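Local coordinates for protein nuclear receptor corepressor 2 (PDB 4A69) that acts as a transcriptional corepressor of nuclear receptors, here holding an inositol tetrakisphosphate beside a partner protein, probably the histone deacetylase it recruits and activates, at residues His61-Gly66 with Leu82-Thr87; Leu67-Leu72 with Ala78-Tyr83. All coordinates share one frame; numbering follows the deposited sequence.

Contact 1: His61-Gly66 with Leu82-Thr87; sequences HPKNFG and LYYYLT. With I0P (D-myo inositol 1,4,5,6 tetrakisphosphate), chain Q.
K63 and Y84 meet beside one phosphate of the inositol tetrakisphosphate, with the lysine CE 3.3 Å from the tyrosine OH. Each takes one oxygen of that phosphate, P5: Y84 OH donates to O35 at 2.6 Å, while K63 NZ donates to O45 at 2.9 Å. A further bond, NZ to O34 at 2.6 Å, carries the lysine across to the P4 phosphate, so one ammonium group ties two phosphates together. Y85 OH takes the remaining terminal oxygen of P5, O25, also at 2.6 Å. Fully extended beyond CG, K63 is long enough to reach the ligand from a type II turn, H61 to N64, where P62 suits the second position and K63 takes the third with a positive phi of 67°.

Behind the phosphate, F65 sets its edge toward the face of Y84, a T-shaped pair with CZ 3.7 Å from Y84 CG and ring planes at 63°. CG of Y84 is anti to its backbone N (chi1 170°), which sends the ring past F65 to the ligand. A leucine here would probably leave O35 without its hydroxyl donor and take away the ring face that the F65 edge meets. N64, the N-cap, holds L67 N through OD1 and so fixes the start of helix 65-70. F65 and Y84 both pack on F54 of helix 48-60, and F65 also touches V77, C80 and V81, so helix 65-70 meets both of its neighbours here.

Contact 2: Leu67-Leu72 with Ala78-Tyr83; sequences LIASFL and AECVLY
C80 faces I68, A69 and L72 across the helix-turn-helix of a Myb-like (SANT-type) three-helix domain, where helix 65-70 runs into a short linker and helix 77-87 follows. Its thiol does all the touching from helix 77-87. With chi1 at -71°, SG lies beside the backbone N and anti to the carbonyl carbon, directed at the end of the shorter helix. There it rests over A69, 3.8 Å from CA and slightly farther from CB. Alanine suits this position because its single methyl lets the backbones close to 6.4 Å between the CA atoms of A69 and C80; cysteine supplies a slim, weakly polar atom that can sit against it.

I68 serves two neighbours. Its CG2, anti to the backbone N, stands 4.0 Å from C80 SG, while the side chain as a whole also packs on F54, K57 and F58 of helix 48-60, a setting that suits a beta-branched apolar residue. L72 has already left helical geometry, although its N still bonds to A69 O at 3.0 Å. At the far side of the linker, E79 OE1 accepts the backbone N-H of T76, tying down the start of helix 77-87. L72 keeps CG beside its backbone N (chi1 -62°) and turns back toward the core, where it touches W46 and brings CD1 to 3.7 Å from C80 SG.

Overall arrangement
Both contacts join helix 65-70 to helix 77-87, and their centres are about 6 Å apart. Contact 1 lies toward the ligand, contact 2 deeper in the helix-turn-helix; the I68 side chain of contact 2 is about 11 Å from the inositol phosphate. F65 bridges the two: its CE1 is 4.1 Å from C80 O, and its CD2 packs on V81 CG2. C80 and Y84, one helical turn apart, put the thiol and the phenol on a common side of helix 77-87. On the first-segment side, H61 CG touches L67 CD2 at 3.6 Å. K88, just past that helix, adds another hydrogen bond to the ligand, which the partner protein's chain also binds.

Contact 1: His61-Gly66 with Leu82-Thr87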
loop_
_atom_site.group_PDB
_atom_site.type_symbol
_atom_site.label_atom_id
_atom_site.label_comp_id
_atom_site.label_asym_id
_atom_site.label_seq_id
_atom_site.Cartn_x
_atom_site.Cartn_y
_atom_site.Cartn_z
ATOM N N HIS C 61 -5.011 27.584 -11.344
ATOM C CA HIS C 61 -5.588 26.236 -11.289
ATOM C C HIS C 61 -4.838 25.357 -10.318
ATOM O O HIS C 61 -3.860 24.699 -10.703
ATOM C CB HIS C 61 -5.586 25.607 -12.676
ATOM C CG HIS C 61 -6.251 26.454 -13.729
ATOM N ND1 HIS C 61 -7.565 26.358 -14.013
ATOM C CD2 HIS C 61 -5.734 27.436 -14.573
ATOM C CE1 HIS C 61 -7.876 27.229 -14.985
ATOM N NE2 HIS C 61 -6.755 27.888 -15.330
ATOM N N PRO C 62 -5.291 25.313 -9.047
ATOM C CA PRO C 62 -4.467 24.683 -8.011
ATOM C C PRO C 62 -4.425 23.170 -8.161
ATOM O O PRO C 62 -5.471 22.523 -8.136
ATOM C CB PRO C 62 -5.160 25.090 -6.704
ATOM C CG PRO C 62 -6.576 25.408 -7.076
ATOM C CD PRO C 62 -6.659 25.605 -8.569
ATOM N N LYS C 63 -3.221 22.625 -8.324
ATOM C CA LYS C 63 -3.006 21.170 -8.453
ATOM C C LYS C 63 -3.591 20.567 -9.739
ATOM O O LYS C 63 -3.746 19.352 -9.857
ATOM C CB LYS C 63 -3.522 20.424 -7.213
ATOM C CG LYS C 63 -2.922 20.927 -5.909
ATOM C CD LYS C 63 -3.511 20.228 -4.701
ATOM C CE LYS C 63 -2.823 20.694 -3.434
ATOM N NZ LYS C 63 -3.286 19.938 -2.241
ATOM N N ASN C 64 -3.919 21.420 -10.704
ATOM C CA ASN C 64 -4.274 20.940 -12.033
ATOM C C ASN C 64 -2.993 20.802 -12.859
ATOM O O ASN C 64 -2.675 21.641 -13.707
ATOM C CB ASN C 64 -5.283 21.868 -12.701
ATOM C CG ASN C 64 -5.906 21.258 -13.937
ATOM O OD1 ASN C 64 -5.298 20.429 -14.618
ATOM N ND2 ASN C 64 -7.122 21.674 -14.241
ATOM N N PHE C 65 -2.256 19.736 -12.577
ATOM C CA PHE C 65 -0.932 19.533 -13.144
ATOM C C PHE C 65 -1.011 19.181 -14.621
ATOM O O PHE C 65 -0.066 19.427 -15.355
ATOM C CB PHE C 65 -0.155 18.477 -12.351
ATOM C CG PHE C 65 0.082 18.843 -10.903
ATOM C CD1 PHE C 65 1.005 19.835 -10.558
ATOM C CD2 PHE C 65 -0.601 18.188 -9.888
ATOM C CE1 PHE C 65 1.231 20.168 -9.230
ATOM C CE2 PHE C 65 -0.377 18.515 -8.553
ATOM C CZ PHE C 65 0.543 19.507 -8.227
ATOM N N GLY C 66 -2.144 18.628 -15.047
ATOM C CA GLY C 66 -2.424 18.420 -16.470
ATOM C C GLY C 66 -2.386 19.748 -17.204
ATOM O O GLY C 66 -1.668 19.903 -18.198
ATOM N N LEU C 82 6.528 16.110 -9.519
ATOM C CA LEU C 82 7.792 16.021 -8.797
ATOM C C LEU C 82 8.307 17.395 -8.319
ATOM O O LEU C 82 8.758 17.533 -7.181
ATOM C CB LEU C 82 8.851 15.311 -9.629
ATOM C CG LEU C 82 10.217 15.117 -8.963
ATOM C CD1 LEU C 82 10.159 14.219 -7.734
ATOM C CD2 LEU C 82 11.252 14.618 -9.959
ATOM N N TYR C 83 8.230 18.394 -9.192
ATOM C CA TYR C 83 8.658 19.757 -8.858
ATOM C C TYR C 83 7.844 20.309 -7.688
ATOM O O TYR C 83 8.412 20.861 -6.745
ATOM C CB TYR C 83 8.549 20.673 -10.085
ATOM C CG TYR C 83 8.876 22.131 -9.819
ATOM C CD1 TYR C 83 10.205 22.559 -9.699
ATOM C CD2 TYR C 83 7.861 23.080 -9.692
ATOM C CE1 TYR C 83 10.508 23.893 -9.449
ATOM C CE2 TYR C 83 8.155 24.415 -9.447
ATOM C CZ TYR C 83 9.478 24.814 -9.327
ATOM O OH TYR C 83 9.774 26.135 -9.084
ATOM N N TYR C 84 6.527 20.125 -7.743
ATOM C CA TYR C 84 5.623 20.553 -6.676
ATOM C C TYR C 84 6.062 20.037 -5.308
ATOM O O TYR C 84 6.145 20.811 -4.351
ATOM C CB TYR C 84 4.192 20.108 -6.977
ATOM C CG TYR C 84 3.206 20.287 -5.847
ATOM C CD1 TYR C 84 2.652 21.539 -5.579
ATOM C CD2 TYR C 84 2.767 19.193 -5.089
ATOM C CE1 TYR C 84 1.741 21.713 -4.565
ATOM C CE2 TYR C 84 1.834 19.362 -4.062
ATOM C CZ TYR C 84 1.331 20.629 -3.807
ATOM O OH TYR C 84 0.404 20.842 -2.814
ATOM N N TYR C 85 6.366 18.741 -5.220
ATOM C CA TYR C 85 6.798 18.173 -3.941
ATOM C C TYR C 85 8.215 18.570 -3.531
ATOM O O TYR C 85 8.496 18.698 -2.347
ATOM C CB TYR C 85 6.639 16.662 -3.940
ATOM C CG TYR C 85 5.204 16.233 -3.770
ATOM C CD1 TYR C 85 4.576 16.321 -2.526
ATOM C CD2 TYR C 85 4.467 15.762 -4.853
ATOM C CE1 TYR C 85 3.249 15.945 -2.362
ATOM C CE2 TYR C 85 3.143 15.372 -4.703
ATOM C CZ TYR C 85 2.545 15.459 -3.452
ATOM O OH TYR C 85 1.235 15.087 -3.290
ATOM N N LEU C 86 9.100 18.755 -4.508
ATOM C CA LEU C 86 10.490 19.144 -4.225
ATOM C C LEU C 86 10.620 20.599 -3.716
ATOM O O LEU C 86 11.566 20.929 -3.002
ATOM C CB LEU C 86 11.386 18.875 -5.443
ATOM C CG LEU C 86 11.800 17.405 -5.665
ATOM C CD1 LEU C 86 12.488 17.218 -7.010
ATOM C CD2 LEU C 86 12.685 16.875 -4.546
ATOM N N THR C 87 9.632 21.431 -4.030
ATOM C CA THR C 87 9.695 22.858 -3.743
ATOM C C THR C 87 8.657 23.430 -2.770
ATOM O O THR C 87 8.902 24.485 -2.186
ATOM C CB THR C 87 9.626 23.676 -5.043
ATOM O OG1 THR C 87 8.376 23.423 -5.698
ATOM C CG2 THR C 87 10.773 23.295 -5.963
HETATM O O21 I0P Q . 0.694 18.651 6.733
HETATM P P1 I0P Q . 0.129 19.507 5.622
HETATM O O41 I0P Q . 1.148 20.174 4.717
HETATM O O31 I0P Q . -0.974 20.441 6.031
HETATM O O11 I0P Q . -0.575 18.405 4.665
HETATM C C1 I0P Q . -1.260 18.796 3.477
HETATM C C6 I0P Q . -0.979 17.828 2.328
HETATM O O16 I0P Q . 0.421 17.835 2.101
HETATM P P6 I0P Q . 1.300 16.496 2.155
HETATM O O46 I0P Q . 0.730 15.631 1.045
HETATM O O26 I0P Q . 1.063 15.883 3.498
HETATM O O36 I0P Q . 2.704 16.960 1.890
HETATM C C5 I0P Q . -1.736 18.247 1.066
HETATM O O15 I0P Q . -1.487 17.322 0.005
HETATM P P5 I0P Q . -0.617 17.593 -1.310
HETATM O O45 I0P Q . -1.620 17.537 -2.443
HETATM O O35 I0P Q . 0.043 18.947 -1.142
HETATM O O25 I0P Q . 0.348 16.446 -1.269
HETATM C C2 I0P Q . -2.746 18.870 3.793
HETATM O O12 I0P Q . -3.170 17.605 4.332
HETATM C C3 I0P Q . -3.533 19.237 2.543
HETATM O O13 I0P Q . -4.916 19.160 2.857
HETATM C C4 I0P Q . -3.242 18.304 1.361
HETATM O O14 I0P Q . -3.950 18.789 0.227
HETATM P P4 I0P Q . -5.423 18.318 -0.177
HETATM O O24 I0P Q . -5.440 16.833 0.100
HETATM O O44 I0P Q . -6.381 19.054 0.732
HETATM O O34 I0P Q . -5.517 18.766 -1.620
#

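Contact 2: Leu67-Leu72 with Ala78-Tyr83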
loop_
_atom_site.group_PDB
_atom_site.type_symbol
_atom_site.label_atom_id
_atom_site.label_comp_id
_atom_site.label_asym_id
_atom_site.label_seq_id
_atom_site.Cartn_x
_atom_site.Cartn_y
_atom_site.Cartn_z
ATOM N N LEU C 67 -3.144 20.722 -16.695
ATOM C CA LEU C 67 -3.152 22.066 -17.282
ATOM C C LEU C 67 -1.779 22.736 -17.205
ATOM O O LEU C 67 -1.310 23.307 -18.188
ATOM C CB LEU C 67 -4.231 22.936 -16.625
ATOM C CG LEU C 67 -4.694 24.234 -17.296
ATOM C CD1 LEU C 67 -4.733 24.127 -18.811
ATOM C CD2 LEU C 67 -6.071 24.603 -16.767
ATOM N N ILE C 68 -1.124 22.657 -16.049
ATOM C CA ILE C 68 0.186 23.282 -15.886
ATOM C C ILE C 68 1.186 22.727 -16.904
ATOM O O ILE C 68 1.832 23.496 -17.632
ATOM C CB ILE C 68 0.720 23.156 -14.441
ATOM C CG1 ILE C 68 -0.149 23.968 -13.479
ATOM C CG2 ILE C 68 2.174 23.612 -14.351
ATOM C CD1 ILE C 68 -0.039 23.537 -12.030
ATOM N N ALA C 69 1.297 21.397 -16.971
ATOM C CA ALA C 69 2.224 20.752 -17.906
ATOM C C ALA C 69 1.994 21.185 -19.355
ATOM O O ALA C 69 2.941 21.304 -20.126
ATOM C CB ALA C 69 2.140 19.240 -17.789
ATOM N N SER C 70 0.734 21.417 -19.715
ATOM C CA SER C 70 0.382 21.829 -21.077
ATOM C C SER C 70 1.039 23.144 -21.504
ATOM O O SER C 70 1.294 23.350 -22.687
ATOM C CB SER C 70 -1.138 21.901 -21.244
ATOM O OG SER C 70 -1.689 23.019 -20.564
ATOM N N PHE C 71 1.334 24.021 -20.546
ATOM C CA PHE C 71 1.987 25.296 -20.844
ATOM C C PHE C 71 3.507 25.225 -20.726
ATOM O O PHE C 71 4.181 26.259 -20.757
ATOM C CB PHE C 71 1.444 26.417 -19.945
ATOM C CG PHE C 71 0.021 26.804 -20.240
ATOM C CD1 PHE C 71 -0.277 27.683 -21.284
ATOM C CD2 PHE C 71 -1.024 26.315 -19.462
ATOM C CE1 PHE C 71 -1.588 28.047 -21.551
ATOM C CE2 PHE C 71 -2.341 26.684 -19.721
ATOM C CZ PHE C 71 -2.621 27.548 -20.768
ATOM N N LEU C 72 4.051 24.018 -20.589
ATOM C CA LEU C 72 5.498 23.849 -20.435
ATOM C C LEU C 72 6.086 22.883 -21.464
ATOM O O LEU C 72 5.932 21.665 -21.352
ATOM C CB LEU C 72 5.844 23.394 -19.015
ATOM C CG LEU C 72 5.486 24.310 -17.840
ATOM C CD1 LEU C 72 5.402 23.497 -16.556
ATOM C CD2 LEU C 72 6.475 25.464 -17.694
ATOM N N ALA C 78 4.187 14.460 -14.961
ATOM C CA ALA C 78 4.927 13.798 -13.866
ATOM C C ALA C 78 6.066 14.661 -13.307
ATOM O O ALA C 78 6.322 14.644 -12.097
ATOM C CB ALA C 78 5.465 12.436 -14.297
ATOM N N GLU C 79 6.753 15.393 -14.188
ATOM C CA GLU C 79 7.820 16.304 -13.752
ATOM C C GLU C 79 7.230 17.448 -12.928
ATOM O O GLU C 79 7.811 17.850 -11.924
ATOM C CB GLU C 79 8.638 16.816 -14.946
ATOM C CG GLU C 79 9.398 15.706 -15.663
ATOM C CD GLU C 79 10.071 16.164 -16.942
ATOM O OE1 GLU C 79 9.373 16.717 -17.822
ATOM O OE2 GLU C 79 11.300 15.955 -17.076
ATOM N N CYS C 80 6.061 17.939 -13.342
ATOM C CA CYS C 80 5.317 18.954 -12.587
ATOM C C CYS C 80 4.945 18.483 -11.178
ATOM O O CYS C 80 5.133 19.230 -10.213
ATOM C CB CYS C 80 4.055 19.380 -13.332
ATOM S SG CYS C 80 4.407 20.360 -14.801
ATOM N N VAL C 81 4.394 17.266 -11.068
ATOM C CA VAL C 81 4.142 16.649 -9.751
ATOM C C VAL C 81 5.444 16.618 -8.934
ATOM O O VAL C 81 5.451 17.039 -7.783
ATOM C CB VAL C 81 3.527 15.217 -9.837
ATOM C CG1 VAL C 81 3.424 14.568 -8.459
ATOM C CG2 VAL C 81 2.158 15.227 -10.495
ATOM N N LEU C 82 6.528 16.110 -9.519
ATOM C CA LEU C 82 7.792 16.021 -8.797
ATOM C C LEU C 82 8.307 17.395 -8.319
ATOM O O LEU C 82 8.758 17.533 -7.181
ATOM C CB LEU C 82 8.851 15.311 -9.629
ATOM C CG LEU C 82 10.217 15.117 -8.963
ATOM C CD1 LEU C 82 10.159 14.219 -7.734
ATOM C CD2 LEU C 82 11.252 14.618 -9.959
ATOM N N TYR C 83 8.230 18.394 -9.192
ATOM C CA TYR C 83 8.658 19.757 -8.858
ATOM C C TYR C 83 7.844 20.309 -7.688
ATOM O O TYR C 83 8.412 20.861 -6.745
ATOM C CB TYR C 83 8.549 20.673 -10.085
ATOM C CG TYR C 83 8.876 22.131 -9.819
ATOM C CD1 TYR C 83 10.205 22.559 -9.699
ATOM C CD2 TYR C 83 7.861 23.080 -9.692
ATOM C CE1 TYR C 83 10.508 23.893 -9.449
ATOM C CE2 TYR C 83 8.155 24.415 -9.447
ATOM C CZ TYR C 83 9.478 24.814 -9.327
ATOM O OH TYR C 83 9.774 26.135 -9.084
#